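Local coordinates for protein beta-agarase (Persicobacter, PDB 6AII) that probably hydrolyses the beta-1,4 linkages of agarose to release neoagarobiose, as a calcium-binding catalytic domain of glycoside hydrolase family 16, at residues M76-S81 / I284-Q289; A122-A127 / H311-D316. All coordinates share one frame; numbering follows the deposited sequence.

Contact 1 of 2, residues M76-S81 / I284-Q289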
ATOM      1  N   MET A  76      -8.189 -11.260  -5.752  1.00 17.73           N
ATOM      2  CA  MET A  76      -7.394 -11.797  -4.646  1.00 16.60           C
ATOM      3  C   MET A  76      -8.082 -11.323  -3.353  1.00 18.40           C
ATOM      4  O   MET A  76      -8.545 -10.151  -3.293  1.00 19.27           O
ATOM      5  CB  MET A  76      -5.961 -11.273  -4.668  1.00 19.33           C
ATOM      6  CG  MET A  76      -5.180 -11.646  -3.453  1.00 20.91           C
ATOM      7  SD  MET A  76      -3.390 -11.269  -3.718  1.00 28.53           S
ATOM      8  CE  MET A  76      -2.850 -12.580  -4.688  1.00 27.18           C
ATOM      9  N   ASN A  77      -8.172 -12.191  -2.378  1.00 17.94           N
ATOM     10  CA  ASN A  77      -8.801 -11.933  -1.085  1.00 19.11           C
ATOM     11  C   ASN A  77      -7.694 -11.948  -0.019  1.00 19.66           C
ATOM     12  O   ASN A  77      -6.955 -12.934   0.092  1.00 19.10           O
ATOM     13  CB  ASN A  77      -9.788 -13.040  -0.721  1.00 20.28           C
ATOM     14  CG  ASN A  77     -10.859 -13.213  -1.760  1.00 24.02           C
ATOM     15  OD1 ASN A  77     -11.588 -12.258  -1.948  1.00 23.32           O
ATOM     16  ND2 ASN A  77     -10.940 -14.412  -2.362  1.00 22.20           N
ATOM     17  N   ILE A  78      -7.589 -10.872   0.739  1.00 18.96           N
ATOM     18  CA  ILE A  78      -6.644 -10.761   1.854  1.00 18.28           C
ATOM     19  C   ILE A  78      -7.512 -10.643   3.111  1.00 17.00           C
ATOM     20  O   ILE A  78      -8.141  -9.613   3.357  1.00 18.35           O
ATOM     21  CB  ILE A  78      -5.641  -9.643   1.641  1.00 19.05           C
ATOM     22  CG1 ILE A  78      -4.924  -9.768   0.296  1.00 19.73           C
ATOM     23  CG2 ILE A  78      -4.635  -9.669   2.782  1.00 20.41           C
ATOM     24  CD1 ILE A  78      -3.991  -8.632  -0.028  1.00 25.96           C
ATOM     25  N   VAL A  79      -7.592 -11.758   3.864  1.00 16.42           N
ATOM     26  CA  VAL A  79      -8.648 -11.977   4.826  1.00 16.78           C
ATOM     27  C   VAL A  79      -8.222 -11.693   6.267  1.00 16.73           C
ATOM     28  O   VAL A  79      -7.138 -12.107   6.626  1.00 18.31           O
ATOM     29  CB  VAL A  79      -9.188 -13.408   4.730  1.00 18.13           C
ATOM     30  CG1 VAL A  79     -10.211 -13.680   5.792  1.00 20.71           C
ATOM     31  CG2 VAL A  79      -9.705 -13.634   3.299  1.00 22.19           C
ATOM     32  N   ALA A  80      -9.054 -10.987   6.997  1.00 16.74           N
ATOM     33  CA  ALA A  80      -8.961 -10.893   8.479  1.00 17.57           C
ATOM     34  C   ALA A  80      -9.956 -11.862   9.097  1.00 19.53           C
ATOM     35  O   ALA A  80     -11.172 -11.797   8.830  1.00 19.69           O
ATOM     36  CB  ALA A  80      -9.162  -9.481   8.986  1.00 19.77           C
ATOM     37  N   SER A  81      -9.468 -12.625  10.087  1.00 17.85           N
ATOM     38  CA  SER A  81     -10.331 -13.560  10.808  1.00 18.75           C
ATOM     39  C   SER A  81      -9.813 -13.694  12.246  1.00 20.02           C
ATOM     40  O   SER A  81      -8.778 -13.112  12.582  1.00 19.53           O
ATOM     41  CB  SER A  81     -10.354 -14.883  10.101  1.00 19.54           C
ATOM     42  OG  SER A  81      -9.062 -15.455   9.994  1.00 20.21           O
ATOM     43  N   ILE A 284       1.275  -6.342  -0.833  1.00 18.39           N
ATOM     44  CA  ILE A 284      -0.127  -5.970  -0.528  1.00 18.14           C
ATOM     45  C   ILE A 284      -0.522  -6.739   0.734  1.00 18.22           C
ATOM     46  O   ILE A 284      -0.379  -7.946   0.808  1.00 19.23           O
ATOM     47  CB  ILE A 284      -1.086  -6.293  -1.665  1.00 21.12           C
ATOM     48  CG1 ILE A 284      -0.564  -5.691  -2.969  1.00 26.87           C
ATOM     49  CG2 ILE A 284      -2.469  -5.780  -1.273  1.00 20.92           C
ATOM     50  CD1 ILE A 284      -1.570  -5.758  -4.094  1.00 30.01           C
ATOM     51  N   ASN A 285      -0.949  -6.006   1.748  1.00 18.42           N
ATOM     52  CA  ASN A 285      -1.229  -6.692   2.988  1.00 20.60           C
ATOM     53  C   ASN A 285      -2.235  -5.911   3.830  1.00 19.13           C
ATOM     54  O   ASN A 285      -2.524  -4.716   3.594  1.00 18.90           O
ATOM     55  CB  ASN A 285       0.031  -6.920   3.844  1.00 21.16           C
ATOM     56  CG  ASN A 285       0.468  -5.677   4.601  1.00 25.44           C
ATOM     57  OD1 ASN A 285       1.047  -4.773   4.035  1.00 28.76           O
ATOM     58  ND2 ASN A 285       0.207  -5.589   5.892  1.00 30.17           N
ATOM     59  N   ILE A 286      -2.720  -6.608   4.862  1.00 17.81           N
ATOM     60  CA  ILE A 286      -3.510  -5.982   5.894  1.00 16.45           C
ATOM     61  C   ILE A 286      -2.795  -6.207   7.236  1.00 18.45           C
ATOM     62  O   ILE A 286      -1.998  -7.137   7.360  1.00 18.29           O
ATOM     63  CB  ILE A 286      -4.955  -6.495   5.959  1.00 16.44           C
ATOM     64  CG1 ILE A 286      -5.041  -7.970   6.365  1.00 17.73           C
ATOM     65  CG2 ILE A 286      -5.657  -6.192   4.608  1.00 15.77           C
ATOM     66  CD1 ILE A 286      -6.452  -8.574   6.419  1.00 18.18           C
ATOM     67  N   GLU A 287      -2.959  -5.275   8.146  1.00 17.42           N
ATOM     68  CA  GLU A 287      -2.326  -5.424   9.440  1.00 18.70           C
ATOM     69  C   GLU A 287      -3.067  -4.613  10.487  1.00 19.71           C
ATOM     70  O   GLU A 287      -3.760  -3.648  10.199  1.00 18.66           O
ATOM     71  CB  GLU A 287      -0.868  -5.004   9.355  1.00 23.64           C
ATOM     72  CG  GLU A 287      -0.581  -3.677   8.862  1.00 23.89           C
ATOM     73  CD  GLU A 287       0.930  -3.392   8.569  1.00 23.14           C
ATOM     74  OE1 GLU A 287       1.707  -4.218   8.055  1.00 25.47           O
ATOM     75  OE2 GLU A 287       1.336  -2.326   9.014  1.00 28.55           O
ATOM     76  N   ALA A 288      -2.800  -5.006  11.724  1.00 19.07           N
ATOM     77  CA  ALA A 288      -3.273  -4.287  12.928  1.00 20.11           C
ATOM     78  C   ALA A 288      -2.019  -3.782  13.610  1.00 23.32           C
ATOM     79  O   ALA A 288      -1.361  -4.593  14.280  1.00 21.52           O
ATOM     80  CB  ALA A 288      -4.097  -5.161  13.796  1.00 23.21           C
ATOM     81  N   GLN A 289      -1.653  -2.538  13.427  1.00 23.51           N
ATOM     82  CA  GLN A 289      -0.409  -2.042  13.992  1.00 25.77           C
ATOM     83  C   GLN A 289      -0.610  -1.776  15.495  1.00 22.60           C
ATOM     84  O   GLN A 289      -1.723  -1.497  15.960  1.00 21.89           O
ATOM     85  CB  GLN A 289       0.032  -0.758  13.278  1.00 32.82           C
ATOM     86  CG  GLN A 289       0.190  -1.009  11.778  1.00 34.30           C
ATOM     87  CD  GLN A 289      -0.229   0.144  10.883  1.00 35.54           C
ATOM     88  OE1 GLN A 289      -0.656   1.207  11.339  1.00 36.74           O
ATOM     89  NE2 GLN A 289      -0.143  -0.092   9.594  1.00 28.27           N
TER

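Contact 2 of 2, residues A122-A127 / H311-D316. With CA (calcium ion), chain B.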
ATOM      1  N   ALA A 122      -2.950  -0.674  -8.657  1.00 17.10           N
ATOM      2  CA  ALA A 122      -3.817  -1.746  -8.254  1.00 16.97           C
ATOM      3  C   ALA A 122      -5.247  -1.214  -8.168  1.00 16.75           C
ATOM      4  O   ALA A 122      -5.474  -0.047  -7.782  1.00 17.29           O
ATOM      5  CB  ALA A 122      -3.359  -2.268  -6.908  1.00 18.83           C
ATOM      6  N   ARG A 123      -6.223  -2.096  -8.418  1.00 17.21           N
ATOM      7  CA  ARG A 123      -7.609  -1.827  -8.207  1.00 15.59           C
ATOM      8  C   ARG A 123      -8.042  -2.656  -7.021  1.00 16.74           C
ATOM      9  O   ARG A 123      -8.032  -3.901  -7.111  1.00 17.84           O
ATOM     10  CB  ARG A 123      -8.447  -2.158  -9.453  1.00 17.58           C
ATOM     11  CG  ARG A 123      -9.903  -1.746  -9.354  1.00 18.34           C
ATOM     12  CD  ARG A 123     -10.669  -1.769 -10.653  1.00 19.46           C
ATOM     13  NE  ARG A 123     -11.990  -1.160 -10.499  1.00 19.75           N
ATOM     14  CZ  ARG A 123     -13.155  -1.808 -10.442  1.00 21.28           C
ATOM     15  NH1 ARG A 123     -14.290  -1.096 -10.375  1.00 25.43           N
ATOM     16  NH2 ARG A 123     -13.232  -3.128 -10.462  1.00 22.70           N
ATOM     17  N   VAL A 124      -8.372  -1.948  -5.957  1.00 17.19           N
ATOM     18  CA  VAL A 124      -8.589  -2.613  -4.687  1.00 17.78           C
ATOM     19  C   VAL A 124      -9.964  -2.231  -4.163  1.00 20.61           C
ATOM     20  O   VAL A 124     -10.411  -1.110  -4.391  1.00 21.12           O
ATOM     21  CB  VAL A 124      -7.499  -2.238  -3.679  1.00 19.32           C
ATOM     22  CG1 VAL A 124      -6.128  -2.735  -4.141  1.00 20.89           C
ATOM     23  CG2 VAL A 124      -7.479  -0.777  -3.365  1.00 21.87           C
ATOM     24  N   LYS A 125     -10.528  -3.122  -3.354  1.00 19.76           N
ATOM     25  CA  LYS A 125     -11.663  -2.754  -2.539  1.00 19.05           C
ATOM     26  C   LYS A 125     -11.219  -2.853  -1.072  1.00 17.40           C
ATOM     27  O   LYS A 125     -11.050  -3.954  -0.551  1.00 17.31           O
ATOM     28  CB  LYS A 125     -12.845  -3.686  -2.790  1.00 20.94           C
ATOM     29  CG  LYS A 125     -14.215  -3.087  -2.553  1.00 23.73           C
ATOM     30  CD  LYS A 125     -14.519  -2.848  -1.158  1.00 23.27           C
ATOM     31  CE  LYS A 125     -14.604  -4.082  -0.305  1.00 27.12           C
ATOM     32  NZ  LYS A 125     -14.911  -3.642   1.094  1.00 28.15           N
ATOM     33  N   ILE A 126     -10.933  -1.698  -0.541  1.00 18.45           N
ATOM     34  CA  ILE A 126     -10.480  -1.580   0.870  1.00 18.13           C
ATOM     35  C   ILE A 126     -11.552  -2.195   1.787  1.00 18.14           C
ATOM     36  O   ILE A 126     -12.742  -2.001   1.579  1.00 20.31           O
ATOM     37  CB  ILE A 126     -10.160  -0.120   1.138  1.00 19.48           C
ATOM     38  CG1 ILE A 126      -8.806   0.194   0.465  1.00 23.09           C
ATOM     39  CG2 ILE A 126     -10.103   0.153   2.669  1.00 20.88           C
ATOM     40  CD1 ILE A 126      -8.454   1.604   0.291  1.00 28.90           C
ATOM     41  N   ALA A 127     -11.108  -2.978   2.764  1.00 16.94           N
ATOM     42  CA  ALA A 127     -12.012  -3.619   3.719  1.00 18.64           C
ATOM     43  C   ALA A 127     -12.827  -2.569   4.485  1.00 17.49           C
ATOM     44  O   ALA A 127     -12.283  -1.574   4.933  1.00 19.73           O
ATOM     45  CB  ALA A 127     -11.243  -4.449   4.675  1.00 17.99           C
ATOM     46  N   HIS A 311     -14.462  -7.912   6.257  1.00 19.81           N
ATOM     47  CA  HIS A 311     -13.137  -7.945   6.848  1.00 20.60           C
ATOM     48  C   HIS A 311     -12.156  -8.569   5.870  1.00 21.09           C
ATOM     49  O   HIS A 311     -11.338  -9.399   6.219  1.00 19.82           O
ATOM     50  CB  HIS A 311     -13.217  -8.656   8.208  1.00 20.05           C
ATOM     51  CG  HIS A 311     -13.829  -7.764   9.225  1.00 20.03           C
ATOM     52  ND1 HIS A 311     -15.172  -7.434   9.240  1.00 19.89           N
ATOM     53  CD2 HIS A 311     -13.261  -7.124  10.278  1.00 17.73           C
ATOM     54  CE1 HIS A 311     -15.364  -6.543  10.207  1.00 20.60           C
ATOM     55  NE2 HIS A 311     -14.210  -6.366  10.891  1.00 19.22           N
ATOM     56  N   ILE A 312     -12.241  -8.180   4.607  1.00 17.39           N
ATOM     57  CA  ILE A 312     -11.429  -8.707   3.525  1.00 17.46           C
ATOM     58  C   ILE A 312     -11.032  -7.516   2.652  1.00 17.30           C
ATOM     59  O   ILE A 312     -11.924  -6.776   2.168  1.00 18.66           O
ATOM     60  CB  ILE A 312     -12.193  -9.725   2.653  1.00 19.65           C
ATOM     61  CG1 ILE A 312     -12.822 -10.835   3.502  1.00 21.73           C
ATOM     62  CG2 ILE A 312     -11.290 -10.261   1.541  1.00 21.39           C
ATOM     63  CD1 ILE A 312     -13.602 -11.840   2.686  1.00 23.30           C
ATOM     64  N   MET A 313      -9.781  -7.438   2.367  1.00 16.43           N
ATOM     65  CA  MET A 313      -9.239  -6.497   1.379  1.00 17.38           C
ATOM     66  C   MET A 313      -9.193  -7.248   0.043  1.00 17.76           C
ATOM     67  O   MET A 313      -8.577  -8.309  -0.037  1.00 19.42           O
ATOM     68  CB  MET A 313      -7.849  -6.020   1.730  1.00 19.84           C
ATOM     69  CG  MET A 313      -7.276  -5.010   0.736  1.00 20.16           C
ATOM     70  SD  MET A 313      -5.536  -4.618   1.181  1.00 20.73           S
ATOM     71  CE  MET A 313      -5.115  -3.532  -0.166  1.00 23.45           C
ATOM     72  N   LYS A 314      -9.838  -6.722  -0.995  1.00 17.55           N
ATOM     73  CA  LYS A 314      -9.972  -7.447  -2.266  1.00 17.83           C
ATOM     74  C   LYS A 314      -9.119  -6.733  -3.328  1.00 19.77           C
ATOM     75  O   LYS A 314      -9.065  -5.475  -3.336  1.00 20.10           O
ATOM     76  CB  LYS A 314     -11.426  -7.498  -2.732  1.00 17.89           C
ATOM     77  CG  LYS A 314     -12.310  -8.230  -1.771  1.00 21.26           C
ATOM     78  CD  LYS A 314     -13.783  -8.249  -2.163  1.00 25.65           C
ATOM     79  CE  LYS A 314     -14.592  -8.972  -1.116  1.00 32.95           C
ATOM     80  NZ  LYS A 314     -16.034  -8.843  -1.410  1.00 39.73           N
ATOM     81  N   VAL A 315      -8.478  -7.504  -4.185  1.00 17.35           N
ATOM     82  CA  VAL A 315      -7.659  -6.914  -5.226  1.00 17.39           C
ATOM     83  C   VAL A 315      -8.207  -7.446  -6.566  1.00 16.77           C
ATOM     84  O   VAL A 315      -8.013  -8.619  -6.890  1.00 18.07           O
ATOM     85  CB  VAL A 315      -6.161  -7.228  -5.077  1.00 18.16           C
ATOM     86  CG1 VAL A 315      -5.338  -6.499  -6.141  1.00 19.25           C
ATOM     87  CG2 VAL A 315      -5.645  -6.891  -3.666  1.00 21.49           C
ATOM     88  N   ASP A 316      -8.865  -6.553  -7.311  1.00 15.77           N
ATOM     89  CA  ASP A 316      -9.424  -6.964  -8.627  1.00 16.17           C
ATOM     90  C   ASP A 316      -8.305  -7.190  -9.620  1.00 18.47           C
ATOM     91  O   ASP A 316      -8.376  -8.083 -10.471  1.00 19.45           O
ATOM     92  CB  ASP A 316     -10.382  -5.875  -9.098  1.00 19.56           C
ATOM     93  CG  ASP A 316     -11.125  -6.209 -10.381  1.00 20.99           C
ATOM     94  OD1 ASP A 316     -11.266  -7.423 -10.698  1.00 19.91           O
ATOM     95  OD2 ASP A 316     -11.579  -5.235 -11.041  1.00 20.58           O
TER
HETATM   96 CA    CA B 501     -10.397  -9.398 -11.567  1.00 20.34          CA
HETATM   97  O   HOH W   1     -14.584  -6.550   1.966  1.00 24.62           O
HETATM   98  O   HOH W   2     -12.851  -9.430 -12.120  1.00 24.33           O

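Contact 1 of 2, residues M76-S81 / I284-Q289
Ile78 reaches across the interface between two beta-sheets with both arms of its side chain, one for each of two isoleucines on strand 280-287. Its CG1 stands anti to the carbonyl carbon (chi1 -53°), and CD1, beyond it, meets CG2 of Ile284 at 3.5 Å, a tight approach for two methyl groups; these two side chains cross at about a right angle. The other arm, CG2, lies 4.0 Å from Ile286 CG1, and here the side chains slide past each other in opposite directions. With CG1 of Ile286 between the backbone N and the carbonyl carbon (chi1 65°), CD1 beyond it comes up against the peptide that joins Val79 to Ala80, 3.6 Å from Ala80 N, while Ala80 CB closes in on the same methyl at 3.8 Å. These methyl and methylene contacts, with no hydrogen bond between the two segments, make this apolar packing in the interior of a beta-sandwich, the jelly-roll fold of family GH16. The strands run roughly parallel at 23°, with axes 7.4 Å apart. Strand 75-79 is hydrogen-bonded to strand 312-325 in one sheet, and Met313 of that neighbour touches both Ile284 and Ile286. In the facing sheet, strand 280-287 runs between strands 97-110 and 132-139, where Met105 packs on Ile286 and Trp136 donates a hydrogen bond to Asn285 OD1.

Contact 2 of 2, residues A122-A127 / H311-D316
The calcium site of the domain lies beside this antiparallel strand pair, where the chain turns a corner at Asp316. Asp316 holds the calcium ion with its backbone O and with OD1, the latter at 2.3 Å, while OD2 accepts a hydrogen bond from Arg123 NH2 at 2.7 Å, part of a salt bridge. With Asp316 CG anti to the backbone N (chi1 -175°), the two side chains lie side by side, pointing the same way, guanidinium and carboxylate planes 62° apart; OD2 sits at the edge of the guanidinium, near its plane, but is itself approached from above the carboxylate plane. An alanine in place of Arg123 would probably leave OD2 without this charged partner, and the carboxylate held mainly through OD1 on the calcium. Next to the bridge, Asp316 N donates to Arg123 O at 2.8 Å. Lys125 and Lys314 form a hydrogen-bonded pair, with Lys125 CB 4.1 Å from Lys314 CB. Water 1 joins Lys125 NZ to Ile312 O. Val124 and Val315 form a non-hydrogen-bonded pair and point to the other face, where Val124 CG1 lies 4.2 Å from both Val315 CG2 and Met313 CE. Asp5, Asp30, Asn32 and Gly74 complete the protein ligands of the calcium. Strand 312-325 has strand 75-79 as its other neighbour, strand 118-125 also pairs with strand 217-225, and Val315 packs on Ile284 of the facing sheet.

The two contacts, with centres about 9 Å apart, are joined by strand 312-325, which lies between strands 75-79 and 118-125 in one sheet of the sandwich. Contact 2 is made within that sheet, whereas contact 1 spans to strand 280-287 of the other. Met76 O lies 2.8 Å from Val315 N, and Ile78 N 2.9 Å from Met313 O, both probable hydrogen bonds. Along the chain the order is 76-81, 122-127, 284-289, 311-316, so the segments alternate and the contacts interlock. Early and late parts of the sequence thus meet in one core, with the calcium site at its border.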